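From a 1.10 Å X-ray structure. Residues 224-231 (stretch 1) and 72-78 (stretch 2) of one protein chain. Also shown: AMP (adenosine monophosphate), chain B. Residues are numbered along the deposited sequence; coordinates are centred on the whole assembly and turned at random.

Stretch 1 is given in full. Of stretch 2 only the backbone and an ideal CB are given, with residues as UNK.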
# COMPACT_ATOMS: atom_id res chain seq x y z
N GLY A 224 -5.80 11.57 6.36
CA GLY A 224 -4.51 11.23 5.78
C GLY A 224 -3.93 9.94 6.30
O GLY A 224 -3.20 9.25 5.57
N ASN A 225 -4.21 9.58 7.54
CA ASN A 225 -3.69 8.32 8.06
C ASN A 225 -4.13 7.15 7.18
O ASN A 225 -3.32 6.26 6.87
CB ASN A 225 -4.17 8.09 9.49
CG ASN A 225 -3.33 8.83 10.51
OD1 ASN A 225 -2.17 9.13 10.27
ND2 ASN A 225 -3.93 9.11 11.65
N GLU A 226 -5.40 7.15 6.78
CA GLU A 226 -5.96 6.09 5.95
C GLU A 226 -5.25 6.00 4.61
O GLU A 226 -4.98 4.90 4.11
CB GLU A 226 -7.43 6.40 5.69
CG GLU A 226 -8.38 6.18 6.85
CD GLU A 226 -8.53 7.34 7.81
OE1 GLU A 226 -7.69 8.28 7.84
OE2 GLU A 226 -9.52 7.30 8.58
N ALA A 227 -4.95 7.15 4.00
CA ALA A 227 -4.47 7.18 2.62
C ALA A 227 -2.95 7.13 2.51
O ALA A 227 -2.45 6.59 1.52
CB ALA A 227 -4.99 8.43 1.91
N TYR A 228 -2.22 7.68 3.49
CA TYR A 228 -0.77 7.83 3.29
C TYR A 228 0.03 7.92 4.59
O TYR A 228 1.17 8.36 4.52
CB TYR A 228 -0.47 9.06 2.40
CG TYR A 228 -1.08 10.36 2.91
CD1 TYR A 228 -0.50 11.07 3.97
CD2 TYR A 228 -2.24 10.88 2.34
CE1 TYR A 228 -1.07 12.26 4.45
CE2 TYR A 228 -2.81 12.07 2.81
CZ TYR A 228 -2.23 12.76 3.87
OH TYR A 228 -2.78 13.93 4.36
N GLY A 229 -0.49 7.50 5.74
CA GLY A 229 0.15 7.82 7.00
C GLY A 229 1.22 6.88 7.55
O GLY A 229 1.87 7.26 8.52
N ILE A 230 1.42 5.69 6.99
CA ILE A 230 2.27 4.69 7.65
C ILE A 230 3.75 5.03 7.49
O ILE A 230 4.22 5.35 6.39
CB ILE A 230 1.96 3.28 7.11
CG1 ILE A 230 0.54 2.85 7.48
CG2 ILE A 230 3.00 2.28 7.58
CD1 ILE A 230 0.37 2.42 8.94
N LYS A 231 4.49 4.90 8.60
CA LYS A 231 5.95 4.84 8.62
C LYS A 231 6.33 3.47 9.17
O LYS A 231 5.75 3.04 10.17
CB LYS A 231 6.53 5.93 9.52
CG LYS A 231 6.24 7.37 9.08
CD LYS A 231 4.91 7.86 9.68
CE LYS A 231 4.38 9.10 9.02
NZ LYS A 231 3.12 9.37 9.73
N UNK A 72 1.22 2.74 0.24
CA UNK A 72 1.14 1.41 0.84
C UNK A 72 0.16 1.43 1.99
O UNK A 72 -0.48 0.42 2.29
CB UNK A 72 2.51 0.94 1.32
N UNK A 73 -0.02 2.62 2.60
CA UNK A 73 -0.96 2.77 3.70
C UNK A 73 -2.38 2.40 3.30
O UNK A 73 -3.16 1.96 4.16
CB UNK A 73 -0.93 4.21 4.22
N UNK A 74 -2.74 2.58 2.03
CA UNK A 74 -4.10 2.25 1.61
C UNK A 74 -4.41 0.78 1.82
O UNK A 74 -5.57 0.41 2.07
CB UNK A 74 -4.31 2.62 0.14
N UNK A 75 -3.40 -0.09 1.70
CA UNK A 75 -3.65 -1.51 1.90
C UNK A 75 -3.96 -1.83 3.36
O UNK A 75 -4.64 -2.82 3.63
CB UNK A 75 -2.44 -2.33 1.43
N UNK A 76 -3.47 -1.01 4.29
CA UNK A 76 -3.83 -1.20 5.70
C UNK A 76 -5.27 -0.78 5.96
O UNK A 76 -5.98 -1.43 6.73
CB UNK A 76 -2.88 -0.41 6.61
N UNK A 77 -5.73 0.30 5.32
CA UNK A 77 -7.14 0.67 5.40
C UNK A 77 -8.01 -0.46 4.86
O UNK A 77 -9.05 -0.78 5.46
CB UNK A 77 -7.40 1.96 4.63
N UNK A 78 -7.61 -1.07 3.75
CA UNK A 78 -8.36 -2.20 3.21
C UNK A 78 -8.32 -3.40 4.13
O UNK A 78 -9.34 -4.08 4.32
CB UNK A 78 -7.82 -2.59 1.83
P AMP B . 0.07 7.14 -3.04
O1P AMP B . 1.47 7.08 -2.53
O2P AMP B . -0.20 6.71 -4.46
O5' AMP B . -0.54 8.59 -2.78
C5' AMP B . -0.40 9.21 -1.52
C4' AMP B . 0.56 10.36 -1.56
O4' AMP B . -0.01 11.45 -2.34
C3' AMP B . 0.89 10.99 -0.21
O3' AMP B . 1.90 10.29 0.49
C2' AMP B . 1.27 12.42 -0.58
O2' AMP B . 2.59 12.47 -1.11
C1' AMP B . 0.29 12.69 -1.72
N9 AMP B . -0.98 13.27 -1.22
C8 AMP B . -2.18 12.65 -1.23
N7 AMP B . -3.15 13.45 -0.70
C5 AMP B . -2.55 14.61 -0.35
C6 AMP B . -2.99 15.88 0.26
N6 AMP B . -4.28 16.08 0.61
N1 AMP B . -2.05 16.84 0.46
C2 AMP B . -0.76 16.65 0.12
N3 AMP B . -0.29 15.52 -0.44
C4 AMP B . -1.12 14.48 -0.69

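Position 72 opens the stretch with its CA-to-CB bond sideways, and nothing of stretch 1 lies within 5.5 Å of the ideal CB. Stretch 1 sets no rule here, so many side chains would do. The deposited residue is Leu72, which makes no contact across; its O accepts backbone and side-chain hydrogen bonds from position 75.

Position 73 is the tightest. Its CB points toward stretch 1, with the ideal CB 3.7 Å from both Gly229 N and Tyr228 CA and 3.8 Å from Ile230 CG1. So little room favours a short side chain, and the free N-H of Ile230 invites an acceptor; serine, threonine or cysteine could be considered, with alanine filling the space but leaving the donor unanswered. The residue is Ser73. With chi1 in m, its OG accepts from Ile230 N at 2.9 Å, nearly straight at 165°. Gly229 N, though 3.2 Å from Ser73 OG, is poorly angled. Water 1 lies 3.0 Å from Ser73 O and 2.8 Å from Asn225 O, close enough to donate to either.

At position 74 the CB points sideways, and the ideal CB is 4.6 Å from both Ala227 O and Glu226 O. A short residue would fit, but a long one could run past Ala227. Ala227 O offers an acceptor and the AMP phosphate negative charge beyond it, so lysine or arginine would suit; a glutamine could at best address the carbonyl. Lys74 takes that path, extended through chi2 and chi3 before turning at chi4 (p). Its NZ donates to Ala227 O at 3.2 Å, and lies 3.8 Å from AMP O5'.

Position 75 points away, so stretch 1 cannot choose its side chain. It is Thr75, whose OG1 donates to Leu72 O at 2.8 Å.

Position 76 again points toward stretch 1, but its ideal CB is 4.8 Å from Ile230 CG1, leaving space for a larger apolar group: leucine, methionine, isoleucine or an aromatic. Phe76 is the answer. With chi1 in m, its ring meets the isoleucine obliquely, Phe76 CD1 lying 4.1 Å from Ile230 CG1.

Position 77 points toward stretch 1, with its ideal CB 3.8 Å from Glu226 O. Such closeness suits alanine, glycine or perhaps serine. Ala77 packs its methyl against that carbonyl.

Position 78 is out of reach, and stretch 1 would tolerate many residues. Ala78 simply continues the helix, its N donating to Lys74 O at 3.0 Å.

Stretch 2, residues 72-78: LSKTFAA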
# COMPACT_ATOMS: atom_id res chain seq x y z
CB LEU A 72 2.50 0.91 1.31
CG LEU A 72 3.56 0.73 0.23
CD1 LEU A 72 4.75 -0.04 0.77
CD2 LEU A 72 2.95 0.02 -0.96
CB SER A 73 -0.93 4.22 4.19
OG SER A 73 0.38 4.64 4.53
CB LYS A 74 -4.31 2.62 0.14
CG LYS A 74 -4.12 4.10 -0.17
CD LYS A 74 -4.64 4.44 -1.56
CE LYS A 74 -4.79 5.94 -1.75
NZ LYS A 74 -3.50 6.66 -1.50
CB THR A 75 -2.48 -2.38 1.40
OG1 THR A 75 -1.33 -2.21 2.24
CG2 THR A 75 -2.13 -2.08 -0.04
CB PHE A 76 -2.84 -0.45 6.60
CG PHE A 76 -1.45 -1.01 6.54
CD1 PHE A 76 -0.57 -0.60 5.55
CD2 PHE A 76 -1.04 -2.00 7.41
CE1 PHE A 76 0.70 -1.14 5.45
CE2 PHE A 76 0.23 -2.55 7.32
CZ PHE A 76 1.10 -2.11 6.34
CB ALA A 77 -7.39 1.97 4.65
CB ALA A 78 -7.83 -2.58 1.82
O HOH W 1 -3.44 3.50 6.72
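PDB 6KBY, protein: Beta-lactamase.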